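PDB 6QE6: tRNA (Adenine(22)-N(1))-methyltransferase from Mycoplasma capricolum subsp. capricolum, which probably methylates N1 of adenine 22 in tRNA, and binds S-adenosyl-L-homocysteine, the product left by its methyl-donor cofactor. Local coordinates for residues A38-G43 and L105-V110; L53-K58 and F82-Q87; T119-L124 and K143-W148; S132-C137 and I174-Y179. One frame throughout, in Å; residues are numbered along the deposited sequence.

Interaction 1. Residues A38-G43 and L105-V110; sequences AIADIG and LNIDYV. Unlike the reference sequence in segment 38-43: Ala38 (reference Thr). With SAH (S-adenosyl-L-homocysteine), chain C.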
# COMPACT_ATOMS: atom_id res chain seq x y z
N ALA A 38 -16.69 -0.03 9.03
CA ALA A 38 -15.80 -1.14 9.34
C ALA A 38 -14.57 -1.09 8.45
O ALA A 38 -14.68 -0.87 7.24
CB ALA A 38 -16.51 -2.49 9.17
N ILE A 39 -13.40 -1.29 9.04
CA ILE A 39 -12.15 -1.41 8.29
C ILE A 39 -11.49 -2.73 8.67
O ILE A 39 -11.74 -3.30 9.73
CB ILE A 39 -11.20 -0.22 8.53
CG1 ILE A 39 -10.67 -0.19 9.98
CG2 ILE A 39 -11.88 1.11 8.13
CD1 ILE A 39 -9.33 -0.92 10.20
N ALA A 40 -10.62 -3.21 7.79
CA ALA A 40 -9.82 -4.40 8.09
C ALA A 40 -8.35 -4.09 7.87
O ALA A 40 -7.95 -3.66 6.78
CB ALA A 40 -10.27 -5.59 7.24
N ASP A 41 -7.53 -4.30 8.89
CA ASP A 41 -6.08 -4.14 8.79
C ASP A 41 -5.49 -5.52 8.53
O ASP A 41 -5.59 -6.42 9.37
CB ASP A 41 -5.51 -3.52 10.07
CG ASP A 41 -4.07 -3.04 9.91
OD1 ASP A 41 -3.56 -2.89 8.76
OD2 ASP A 41 -3.45 -2.77 10.96
N ILE A 42 -4.90 -5.70 7.35
CA ILE A 42 -4.26 -6.96 7.00
C ILE A 42 -2.79 -6.90 7.39
O ILE A 42 -2.06 -6.00 6.95
CB ILE A 42 -4.41 -7.25 5.50
CG1 ILE A 42 -5.86 -7.04 5.07
CG2 ILE A 42 -3.91 -8.65 5.20
CD1 ILE A 42 -6.87 -7.92 5.84
N GLY A 43 -2.35 -7.88 8.17
CA GLY A 43 -0.99 -7.83 8.71
C GLY A 43 -0.85 -6.85 9.85
O GLY A 43 0.12 -6.08 9.91
N LEU A 105 -18.76 -8.06 8.06
CA LEU A 105 -19.60 -7.07 7.41
C LEU A 105 -18.89 -6.45 6.21
O LEU A 105 -17.68 -6.61 6.02
CB LEU A 105 -19.98 -5.93 8.36
CG LEU A 105 -20.48 -6.12 9.79
CD1 LEU A 105 -20.76 -4.73 10.33
CD2 LEU A 105 -21.72 -7.00 9.85
N ASN A 106 -19.66 -5.72 5.40
CA ASN A 106 -19.09 -4.88 4.37
C ASN A 106 -18.01 -3.98 4.95
O ASN A 106 -18.19 -3.37 6.01
CB ASN A 106 -20.17 -4.01 3.72
CG ASN A 106 -21.03 -4.78 2.77
OD1 ASN A 106 -20.75 -5.94 2.46
ND2 ASN A 106 -22.07 -4.14 2.27
N ILE A 107 -16.90 -3.86 4.23
CA ILE A 107 -15.70 -3.18 4.72
C ILE A 107 -15.47 -1.94 3.88
O ILE A 107 -15.34 -2.03 2.65
CB ILE A 107 -14.49 -4.12 4.71
CG1 ILE A 107 -14.70 -5.27 5.70
CG2 ILE A 107 -13.19 -3.36 5.02
CD1 ILE A 107 -13.85 -6.47 5.42
N ASP A 108 -15.41 -0.77 4.53
CA ASP A 108 -15.14 0.48 3.82
C ASP A 108 -13.70 0.52 3.33
O ASP A 108 -13.44 0.89 2.18
CB ASP A 108 -15.42 1.67 4.73
CG ASP A 108 -16.89 1.77 5.12
OD1 ASP A 108 -17.63 2.52 4.45
OD2 ASP A 108 -17.32 1.08 6.07
N TYR A 109 -12.74 0.15 4.17
CA TYR A 109 -11.34 0.25 3.81
C TYR A 109 -10.60 -0.98 4.31
O TYR A 109 -10.63 -1.27 5.51
CB TYR A 109 -10.66 1.48 4.41
CG TYR A 109 -11.11 2.81 3.89
CD1 TYR A 109 -10.45 3.43 2.82
CD2 TYR A 109 -12.15 3.51 4.51
CE1 TYR A 109 -10.82 4.68 2.38
CE2 TYR A 109 -12.55 4.77 4.06
CZ TYR A 109 -11.88 5.34 3.00
OH TYR A 109 -12.25 6.58 2.57
N VAL A 110 -9.91 -1.66 3.42
CA VAL A 110 -8.90 -2.61 3.81
C VAL A 110 -7.55 -1.92 3.73
O VAL A 110 -7.22 -1.30 2.71
CB VAL A 110 -8.95 -3.86 2.92
CG1 VAL A 110 -7.71 -4.68 3.13
CG2 VAL A 110 -10.22 -4.65 3.25
N SAH C . 0.95 -3.40 9.85
CA SAH C . 2.17 -3.08 10.58
CB SAH C . 3.06 -4.32 10.72
CG SAH C . 3.67 -4.89 9.43
SD SAH C . 4.81 -6.25 9.76
C SAH C . 2.95 -1.95 9.91
O SAH C . 2.76 -1.66 8.73
OXT SAH C . 3.79 -1.29 10.54
C5' SAH C . 3.95 -7.33 8.58
C4' SAH C . 2.88 -8.17 9.26
O4' SAH C . 2.10 -8.80 8.27
C3' SAH C . 3.46 -9.29 10.10
O3' SAH C . 2.87 -9.26 11.39
C2' SAH C . 3.06 -10.57 9.39
O2' SAH C . 2.76 -11.56 10.34
C1' SAH C . 1.84 -10.14 8.60
N9 SAH C . 1.65 -10.89 7.36
C8 SAH C . 2.61 -11.32 6.49
N7 SAH C . 1.99 -11.95 5.46
C5 SAH C . 0.67 -11.93 5.66
C6 SAH C . -0.40 -12.43 4.94
N6 SAH C . -0.20 -13.09 3.79
N1 SAH C . -1.68 -12.25 5.42
C2 SAH C . -1.90 -11.57 6.60
N3 SAH C . -0.83 -11.08 7.31
C4 SAH C . 0.43 -11.26 6.85
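Asp108 OD2 is gripped by two backbone N-H groups at the start of strand 36-42: Ala38 N, 3.2 Å from Asp108 OD2 in a nearly straight bond (171°), and Thr37 N. Ala38 N comes in on the anti side of the carboxylate, somewhat out of its plane. The grip is mutual, for Asp108 N donates to Ala38 O at 2.8 Å. With CG beside its own backbone N (chi1 -64°), the carboxylate is folded back toward Ala38. Further along, Ala40 N bonds to Tyr109 O at 3.0 Å, in the carbonyl plane, and parallel pairing of Ala40 with Val110 sets in.

On one face of the sheet Ile39 CG2 meets Tyr109 CB. On the other, the Ala40 methyl lies 4.1 Å from both Ile107 CD1 and Val110 CG2, and the Ile42 side chain crosses that of Val110 obliquely, with Ile42 CG1 3.6 Å from Val110 CG1. The second branch, Ile42 CG2, touches the adenine at SAH C2, while Gly43 O accepts a hydrogen bond from the SAH amino nitrogen, as expected where the first strand of a Rossmann-like methyltransferase reaches its cofactor. Strand 36-42 lies between strands 59-66 and 109-115, with helix 48-55 packed on the Ile39 face.

Interaction 2. Residues L53-K58 and F82-Q87; sequences LVQNNK and FGLTGQ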
# COMPACT_ATOMS: atom_id res chain seq x y z
N LEU A 53 -7.56 4.15 15.00
CA LEU A 53 -8.72 4.51 14.19
C LEU A 53 -10.01 4.46 15.00
O LEU A 53 -10.88 5.32 14.86
CB LEU A 53 -8.83 3.59 12.97
CG LEU A 53 -7.77 3.74 11.88
CD1 LEU A 53 -7.93 2.61 10.89
CD2 LEU A 53 -7.91 5.08 11.18
N VAL A 54 -10.15 3.45 15.86
CA VAL A 54 -11.34 3.37 16.69
C VAL A 54 -11.33 4.48 17.75
O VAL A 54 -12.34 5.15 17.97
CB VAL A 54 -11.46 1.98 17.32
CG1 VAL A 54 -12.40 2.01 18.52
CG2 VAL A 54 -11.96 0.99 16.27
N GLN A 55 -10.18 4.71 18.38
CA GLN A 55 -10.10 5.76 19.40
C GLN A 55 -10.46 7.13 18.84
O GLN A 55 -11.05 7.94 19.55
CB GLN A 55 -8.69 5.80 20.01
CG GLN A 55 -8.43 4.65 20.98
CD GLN A 55 -7.07 4.72 21.63
OE1 GLN A 55 -6.08 5.07 20.99
NE2 GLN A 55 -7.01 4.36 22.91
N ASN A 56 -10.13 7.41 17.58
CA ASN A 56 -10.41 8.71 17.01
C ASN A 56 -11.69 8.74 16.19
O ASN A 56 -11.94 9.71 15.47
CB ASN A 56 -9.22 9.18 16.17
CG ASN A 56 -8.04 9.61 17.04
OD1 ASN A 56 -7.72 10.79 17.13
ND2 ASN A 56 -7.41 8.64 17.69
N ASN A 57 -12.53 7.71 16.32
CA ASN A 57 -13.85 7.68 15.70
C ASN A 57 -13.77 7.79 14.17
O ASN A 57 -14.68 8.30 13.51
CB ASN A 57 -14.76 8.78 16.28
CG ASN A 57 -14.57 8.95 17.80
OD1 ASN A 57 -14.83 8.03 18.58
ND2 ASN A 57 -14.12 10.13 18.21
N LYS A 58 -12.67 7.31 13.58
CA LYS A 58 -12.58 7.20 12.14
C LYS A 58 -13.31 5.96 11.63
O LYS A 58 -13.84 5.96 10.52
CB LYS A 58 -11.12 7.21 11.71
CG LYS A 58 -10.47 8.57 11.92
CD LYS A 58 -8.96 8.52 11.89
CE LYS A 58 -8.40 9.88 11.54
NZ LYS A 58 -8.56 10.17 10.09
N PHE A 82 -6.95 -1.07 26.28
CA PHE A 82 -7.62 0.19 25.94
C PHE A 82 -9.14 0.08 26.02
O PHE A 82 -9.83 1.08 25.80
CB PHE A 82 -7.22 0.66 24.54
CG PHE A 82 -5.78 1.10 24.45
CD1 PHE A 82 -5.41 2.39 24.80
CD2 PHE A 82 -4.81 0.23 23.99
CE1 PHE A 82 -4.10 2.80 24.71
CE2 PHE A 82 -3.49 0.64 23.91
CZ PHE A 82 -3.14 1.92 24.27
N GLY A 83 -9.67 -1.10 26.33
CA GLY A 83 -11.10 -1.28 26.51
C GLY A 83 -11.90 -1.30 25.23
O GLY A 83 -13.03 -0.78 25.20
N LEU A 84 -11.35 -1.90 24.16
CA LEU A 84 -11.96 -1.83 22.84
C LEU A 84 -12.39 -3.20 22.31
O LEU A 84 -12.62 -3.33 21.11
CB LEU A 84 -11.01 -1.14 21.86
CG LEU A 84 -10.79 0.35 22.16
CD1 LEU A 84 -9.76 1.00 21.25
CD2 LEU A 84 -12.12 1.11 22.12
N THR A 85 -12.53 -4.21 23.17
CA THR A 85 -12.84 -5.55 22.67
C THR A 85 -14.19 -5.61 21.99
O THR A 85 -14.41 -6.51 21.17
CB THR A 85 -12.80 -6.58 23.80
OG1 THR A 85 -13.93 -6.38 24.65
CG2 THR A 85 -11.52 -6.45 24.60
N GLY A 86 -15.11 -4.70 22.30
CA GLY A 86 -16.37 -4.64 21.59
C GLY A 86 -16.34 -3.93 20.25
O GLY A 86 -17.39 -3.86 19.59
N GLN A 87 -15.19 -3.40 19.84
CA GLN A 87 -15.08 -2.64 18.60
C GLN A 87 -13.99 -3.19 17.70
O GLN A 87 -14.06 -3.03 16.48
CB GLN A 87 -14.82 -1.16 18.88
CG GLN A 87 -15.99 -0.40 19.52
CD GLN A 87 -16.08 -0.57 21.05
OE1 GLN A 87 -15.08 -0.46 21.77
NE2 GLN A 87 -17.30 -0.83 21.55
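Schellman motifs end helices 48-55 and 69-81, and near these ends a surface contact forms between the end of the first helix and the loop 82-87 that follows the second. In the first motif, Asn57 takes a positive phi while Lys58 N bonds back to Leu53 O and Asn57 N to Val54 O. In the second, Gly83 is the residue with positive phi, and it turns the chain out of the helix toward strand 88-92.

Between the end of helix 48-55 and the loop after helix 69-81 the contact is carried by side chains, with no hydrogen bond across it. Val54 and Leu84 reach toward each other tip to tip, Val54 CG1 standing 3.7 Å from Leu84 CD2 and 3.9 Å from Leu84 CD1. Val54 leans toward the loop, and chi1 of 162°, with CG1 anti to the backbone N, turns that methyl to Leu84. The same methyl also rests on Gln87 CB at 4.0 Å. Leu84 CD1 in addition meets the aliphatic part of Gln55, which crosses it at about a right angle, with Gln55 CG 3.9 Å away.

On the more exposed side, the extended Gln55 chain carries its amide to Phe82. Gln55 NE2 comes obliquely to the ring, 3.2 Å from Phe82 CD1, and the amide and ring planes stand 86° apart. Val54 also touches Thr59 of strand 59-66, and Leu84 touches Val79 of helix 69-81. Packing of this kind, between a helix end and the loop after the next helix, belongs to the alternating beta-alpha units of a Rossmann-like fold.

Interaction 3. Residues T119-L124 and K143-W148; sequences TILEIL and KNLRLW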
# COMPACT_ATOMS: atom_id res chain seq x y z
N THR A 119 3.82 -9.75 -2.34
CA THR A 119 2.91 -10.29 -1.33
C THR A 119 1.53 -9.64 -1.40
O THR A 119 0.51 -10.32 -1.28
CB THR A 119 3.49 -10.08 0.07
OG1 THR A 119 4.86 -10.49 0.08
CG2 THR A 119 2.70 -10.88 1.12
N ILE A 120 1.50 -8.32 -1.59
CA ILE A 120 0.25 -7.58 -1.57
C ILE A 120 -0.60 -7.97 -2.77
O ILE A 120 -1.81 -8.21 -2.64
CB ILE A 120 0.53 -6.07 -1.54
CG1 ILE A 120 1.06 -5.66 -0.16
CG2 ILE A 120 -0.74 -5.31 -1.85
CD1 ILE A 120 1.67 -4.30 -0.14
N LEU A 121 0.01 -8.03 -3.96
CA LEU A 121 -0.73 -8.42 -5.15
C LEU A 121 -1.36 -9.80 -4.97
O LEU A 121 -2.51 -10.01 -5.37
CB LEU A 121 0.19 -8.39 -6.37
CG LEU A 121 -0.39 -8.80 -7.73
CD1 LEU A 121 -1.47 -7.83 -8.17
CD2 LEU A 121 0.72 -8.87 -8.78
N GLU A 122 -0.63 -10.74 -4.37
CA GLU A 122 -1.18 -12.08 -4.15
C GLU A 122 -2.38 -12.03 -3.20
O GLU A 122 -3.39 -12.71 -3.42
CB GLU A 122 -0.10 -13.01 -3.61
CG GLU A 122 -0.64 -14.27 -2.87
CD GLU A 122 -0.63 -14.14 -1.31
OE1 GLU A 122 0.29 -13.47 -0.74
OE2 GLU A 122 -1.54 -14.74 -0.65
N ILE A 123 -2.28 -11.25 -2.12
CA ILE A 123 -3.44 -11.05 -1.25
C ILE A 123 -4.62 -10.50 -2.03
O ILE A 123 -5.78 -10.90 -1.81
CB ILE A 123 -3.05 -10.13 -0.08
CG1 ILE A 123 -2.02 -10.83 0.80
CG2 ILE A 123 -4.31 -9.66 0.70
CD1 ILE A 123 -1.62 -10.04 2.02
N LEU A 124 -4.36 -9.61 -3.00
CA LEU A 124 -5.47 -9.02 -3.74
C LEU A 124 -6.19 -10.01 -4.65
O LEU A 124 -7.31 -9.71 -5.10
CB LEU A 124 -4.96 -7.82 -4.55
CG LEU A 124 -4.56 -6.64 -3.68
CD1 LEU A 124 -3.90 -5.54 -4.49
CD2 LEU A 124 -5.79 -6.13 -2.96
N LYS A 143 4.33 -0.80 -9.18
CA LYS A 143 3.87 -0.85 -10.57
C LYS A 143 2.85 -1.97 -10.79
O LYS A 143 1.88 -1.81 -11.54
CB LYS A 143 5.07 -1.00 -11.51
CG LYS A 143 4.78 -1.80 -12.77
CD LYS A 143 5.26 -1.10 -14.03
CE LYS A 143 5.07 -1.98 -15.26
NZ LYS A 143 5.95 -1.54 -16.37
N ASN A 144 3.05 -3.12 -10.14
CA ASN A 144 2.12 -4.22 -10.30
C ASN A 144 0.78 -3.94 -9.61
O ASN A 144 -0.25 -4.44 -10.05
CB ASN A 144 2.76 -5.52 -9.79
CG ASN A 144 3.32 -5.39 -8.32
OD1 ASN A 144 3.48 -4.26 -7.80
ND2 ASN A 144 3.64 -6.54 -7.68
N LEU A 145 0.77 -3.13 -8.55
CA LEU A 145 -0.50 -2.75 -7.93
C LEU A 145 -1.26 -1.72 -8.76
O LEU A 145 -2.50 -1.71 -8.75
CB LEU A 145 -0.27 -2.20 -6.51
CG LEU A 145 0.51 -3.10 -5.55
CD1 LEU A 145 0.47 -2.58 -4.10
CD2 LEU A 145 -0.01 -4.53 -5.65
N ARG A 146 -0.55 -0.84 -9.48
CA ARG A 146 -1.24 0.12 -10.33
C ARG A 146 -1.83 -0.57 -11.56
O ARG A 146 -2.94 -0.26 -11.98
CB ARG A 146 -0.27 1.25 -10.72
CG ARG A 146 -0.02 2.25 -9.57
CD ARG A 146 0.76 3.51 -9.98
NE ARG A 146 2.13 3.14 -10.25
CZ ARG A 146 3.18 3.45 -9.48
NH1 ARG A 146 3.05 4.19 -8.39
NH2 ARG A 146 4.36 3.01 -9.85
N LEU A 147 -1.09 -1.54 -12.11
CA LEU A 147 -1.60 -2.35 -13.21
C LEU A 147 -2.87 -3.08 -12.80
O LEU A 147 -3.84 -3.16 -13.56
CB LEU A 147 -0.53 -3.35 -13.64
CG LEU A 147 -0.34 -3.79 -15.09
CD1 LEU A 147 -0.73 -2.69 -16.08
CD2 LEU A 147 1.14 -4.17 -15.28
N TRP A 148 -2.85 -3.64 -11.59
CA TRP A 148 -4.02 -4.29 -11.04
C TRP A 148 -5.21 -3.33 -10.99
O TRP A 148 -6.29 -3.64 -11.49
CB TRP A 148 -3.70 -4.83 -9.66
CG TRP A 148 -4.82 -5.56 -9.05
CD1 TRP A 148 -5.19 -6.85 -9.30
CD2 TRP A 148 -5.76 -5.05 -8.09
NE1 TRP A 148 -6.29 -7.18 -8.55
CE2 TRP A 148 -6.66 -6.09 -7.80
CE3 TRP A 148 -5.91 -3.82 -7.45
CZ2 TRP A 148 -7.71 -5.94 -6.87
CZ3 TRP A 148 -6.95 -3.67 -6.54
CH2 TRP A 148 -7.84 -4.73 -6.26
O HOH W 1 -7.67 -9.66 -7.88
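This is a buried, apolar helix-helix contact on one side of the Rossmann-like sheet, where helix 117-124, which makes the beta-alpha-beta crossover from strand 109-115 to strand 133-138, runs beside helix 143-151, which follows that strand. The axes of the short segments are 9.8 Å apart and nearly parallel, with 24° between their directions.

Leu145 is inserted between two residues of the first helix. Its CD1 lies 3.7 Å from Ile120 CG2, and its CD2 is 3.9 Å from Leu121 CB. One branch of Leu121, CD2, passes Asn144 ND2, whereas the other, CD1, approaches the Trp148 ring obliquely, at 4.0 Å from Trp148 CD1; the two side chains slide past each other in opposite directions. Trp148 has CG anti to its backbone N (chi1 -177°), which carries the indole back across the groove to Leu124. There Leu124 CD1 sits over one face in a CH-pi contact, 4.0 Å from the centroid of the six-membered ring and 12° off its normal. Ile123, on another side of the helix, touches the bound SAH.

The one polar link uses the indole edge: in the ring plane, a water accepts from Trp148 NE1 at 2.9 Å and donates to Leu124 O at 2.8 Å.

Interaction 4. Residues S132-C137 and I174-Y179; sequences SNYIIC and INKNKY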
# COMPACT_ATOMS: atom_id res chain seq x y z
N SER A 132 -14.73 -2.01 -0.27
CA SER A 132 -14.92 -0.84 -1.11
C SER A 132 -13.63 -0.11 -1.48
O SER A 132 -13.58 0.50 -2.55
CB SER A 132 -15.88 0.16 -0.44
OG SER A 132 -17.22 -0.21 -0.69
N ASN A 133 -12.62 -0.11 -0.61
CA ASN A 133 -11.41 0.68 -0.84
C ASN A 133 -10.22 -0.02 -0.22
O ASN A 133 -10.34 -0.69 0.80
CB ASN A 133 -11.47 2.08 -0.23
CG ASN A 133 -12.64 2.88 -0.71
OD1 ASN A 133 -12.58 3.51 -1.77
ND2 ASN A 133 -13.70 2.89 0.08
N TYR A 134 -9.06 0.16 -0.84
CA TYR A 134 -7.80 -0.26 -0.27
C TYR A 134 -6.97 0.97 0.02
O TYR A 134 -6.94 1.91 -0.78
CB TYR A 134 -7.03 -1.19 -1.20
CG TYR A 134 -7.69 -2.53 -1.37
CD1 TYR A 134 -7.44 -3.57 -0.48
CD2 TYR A 134 -8.58 -2.76 -2.42
CE1 TYR A 134 -8.04 -4.79 -0.62
CE2 TYR A 134 -9.19 -3.99 -2.57
CZ TYR A 134 -8.92 -4.99 -1.67
OH TYR A 134 -9.52 -6.22 -1.82
N ILE A 135 -6.29 0.96 1.15
CA ILE A 135 -5.12 1.79 1.35
C ILE A 135 -3.94 0.86 1.57
O ILE A 135 -3.93 0.09 2.54
CB ILE A 135 -5.28 2.77 2.52
CG1 ILE A 135 -6.57 3.58 2.34
CG2 ILE A 135 -4.03 3.66 2.64
CD1 ILE A 135 -6.93 4.38 3.55
N ILE A 136 -2.96 0.93 0.69
CA ILE A 136 -1.78 0.08 0.75
C ILE A 136 -0.54 0.94 0.98
O ILE A 136 -0.39 2.01 0.38
CB ILE A 136 -1.67 -0.76 -0.54
CG1 ILE A 136 -2.83 -1.77 -0.57
CG2 ILE A 136 -0.29 -1.41 -0.63
CD1 ILE A 136 -3.37 -2.04 -1.96
N CYS A 137 0.32 0.48 1.88
CA CYS A 137 1.62 1.09 2.14
C CYS A 137 2.67 0.01 1.91
O CYS A 137 3.09 -0.68 2.83
CB CYS A 137 1.68 1.67 3.57
SG CYS A 137 3.19 2.58 3.92
N ILE A 174 -6.88 2.90 -3.41
CA ILE A 174 -7.67 2.40 -4.53
C ILE A 174 -9.14 2.46 -4.14
O ILE A 174 -9.54 1.88 -3.12
CB ILE A 174 -7.24 0.97 -4.91
CG1 ILE A 174 -5.76 0.97 -5.31
CG2 ILE A 174 -8.12 0.43 -6.04
CD1 ILE A 174 -5.20 -0.42 -5.47
N ASN A 175 -9.93 3.19 -4.93
CA ASN A 175 -11.38 3.33 -4.75
C ASN A 175 -12.09 2.50 -5.82
O ASN A 175 -12.16 2.92 -6.98
CB ASN A 175 -11.81 4.79 -4.85
CG ASN A 175 -13.32 4.97 -4.61
OD1 ASN A 175 -14.06 4.00 -4.40
ND2 ASN A 175 -13.78 6.23 -4.64
N LYS A 176 -12.65 1.36 -5.41
CA LYS A 176 -13.24 0.41 -6.35
C LYS A 176 -14.54 0.92 -6.95
O LYS A 176 -14.97 0.39 -7.98
CB LYS A 176 -13.48 -0.94 -5.67
CG LYS A 176 -12.20 -1.64 -5.24
CD LYS A 176 -12.50 -2.80 -4.31
CE LYS A 176 -13.34 -3.85 -5.03
NZ LYS A 176 -13.64 -5.00 -4.14
N ASN A 177 -15.15 1.94 -6.37
CA ASN A 177 -16.43 2.43 -6.85
C ASN A 177 -16.28 3.59 -7.82
O ASN A 177 -17.30 4.18 -8.22
CB ASN A 177 -17.31 2.81 -5.67
CG ASN A 177 -17.79 1.60 -4.92
OD1 ASN A 177 -18.48 0.73 -5.48
ND2 ASN A 177 -17.40 1.49 -3.64
N LYS A 178 -15.06 3.93 -8.21
CA LYS A 178 -14.83 4.92 -9.23
C LYS A 178 -13.92 4.33 -10.30
O LYS A 178 -13.16 3.39 -10.04
CB LYS A 178 -14.27 6.22 -8.64
CG LYS A 178 -15.27 6.96 -7.75
CD LYS A 178 -14.83 8.40 -7.47
CE LYS A 178 -15.88 9.15 -6.64
NZ LYS A 178 -15.46 9.41 -5.21
N TYR A 179 -14.06 4.85 -11.51
CA TYR A 179 -13.33 4.37 -12.67
C TYR A 179 -11.85 4.72 -12.59
O TYR A 179 -11.46 5.78 -12.10
CB TYR A 179 -13.93 4.97 -13.95
CG TYR A 179 -15.23 4.33 -14.36
CD1 TYR A 179 -15.41 2.96 -14.25
CD2 TYR A 179 -16.29 5.10 -14.87
CE1 TYR A 179 -16.61 2.36 -14.61
CE2 TYR A 179 -17.48 4.51 -15.25
CZ TYR A 179 -17.64 3.14 -15.12
OH TYR A 179 -18.82 2.52 -15.49
O HOH W 2 -18.56 -1.37 -2.81
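Tyr134 and Ile174 form the close-knit part of this contact, an antiparallel hydrogen-bonded pair joined by two backbone bonds: Ile174 N to Tyr134 O at 2.8 Å and Tyr134 N to Ile174 O at 2.9 Å. Their CB atoms share one face of the sheet, where Ile136 CD1 also meets Ile174 CD1 and helices 117-124 and 143-151 cover them.

Toward Ser132 the pairing gives way to a turn open to solvent. Lys176 N still reaches Ser132 O at 3.1 Å, but beyond it a water is hydrogen-bonded to Ser132 OG and accepts from Asn177 ND2. The type I turn from Asn175 to Lys178 begins with an Asx turn: Asn175 OD1 takes the N-H of Asn177 at 3.1 Å, the donor well above the amide plane. Chi1 of -178° at Asn175 turns CG away from the backbone N and lays its amide beside that of Asn133.

The two oxygens, Asn133 OD1 and Asn175 OD1, are 3.1 Å apart with no bond between them. Lys176, whose CD lies by Tyr134 CE2, forms a salt bridge with Asp127, which also bonds Tyr134 OH. Two acceptors this close would probably repel each other slightly; the turn N-H held by Asn175 OD1 and the bond from Asn133 ND2 to Asp108 O are consistent with both amides being kept in these orientations despite it.

How the interactions relate
From the N terminus, strand 36-42 opens interaction 1, whose long loop closes only at strand 109-115. Interaction 2 is nested inside that loop: it joins the end of helix 48-55 to the loop after helix 69-81 and touches interaction 1 where Ile39 packs on Leu53. Interactions 3 and 4 come later in the chain and cross, since 132-137 falls between the two halves of interaction 3 and 174-179 follows both. They interlock in space, the helix pair lying on Tyr134, Ile136 and Ile174. Interactions 1 and 4 share the sheet through neighbouring strands 109-115 and 133-138, linking the cofactor-binding parallel half to the antiparallel strands, while Ile42 and Ile123 bring interactions 1 and 3 together beside SAH.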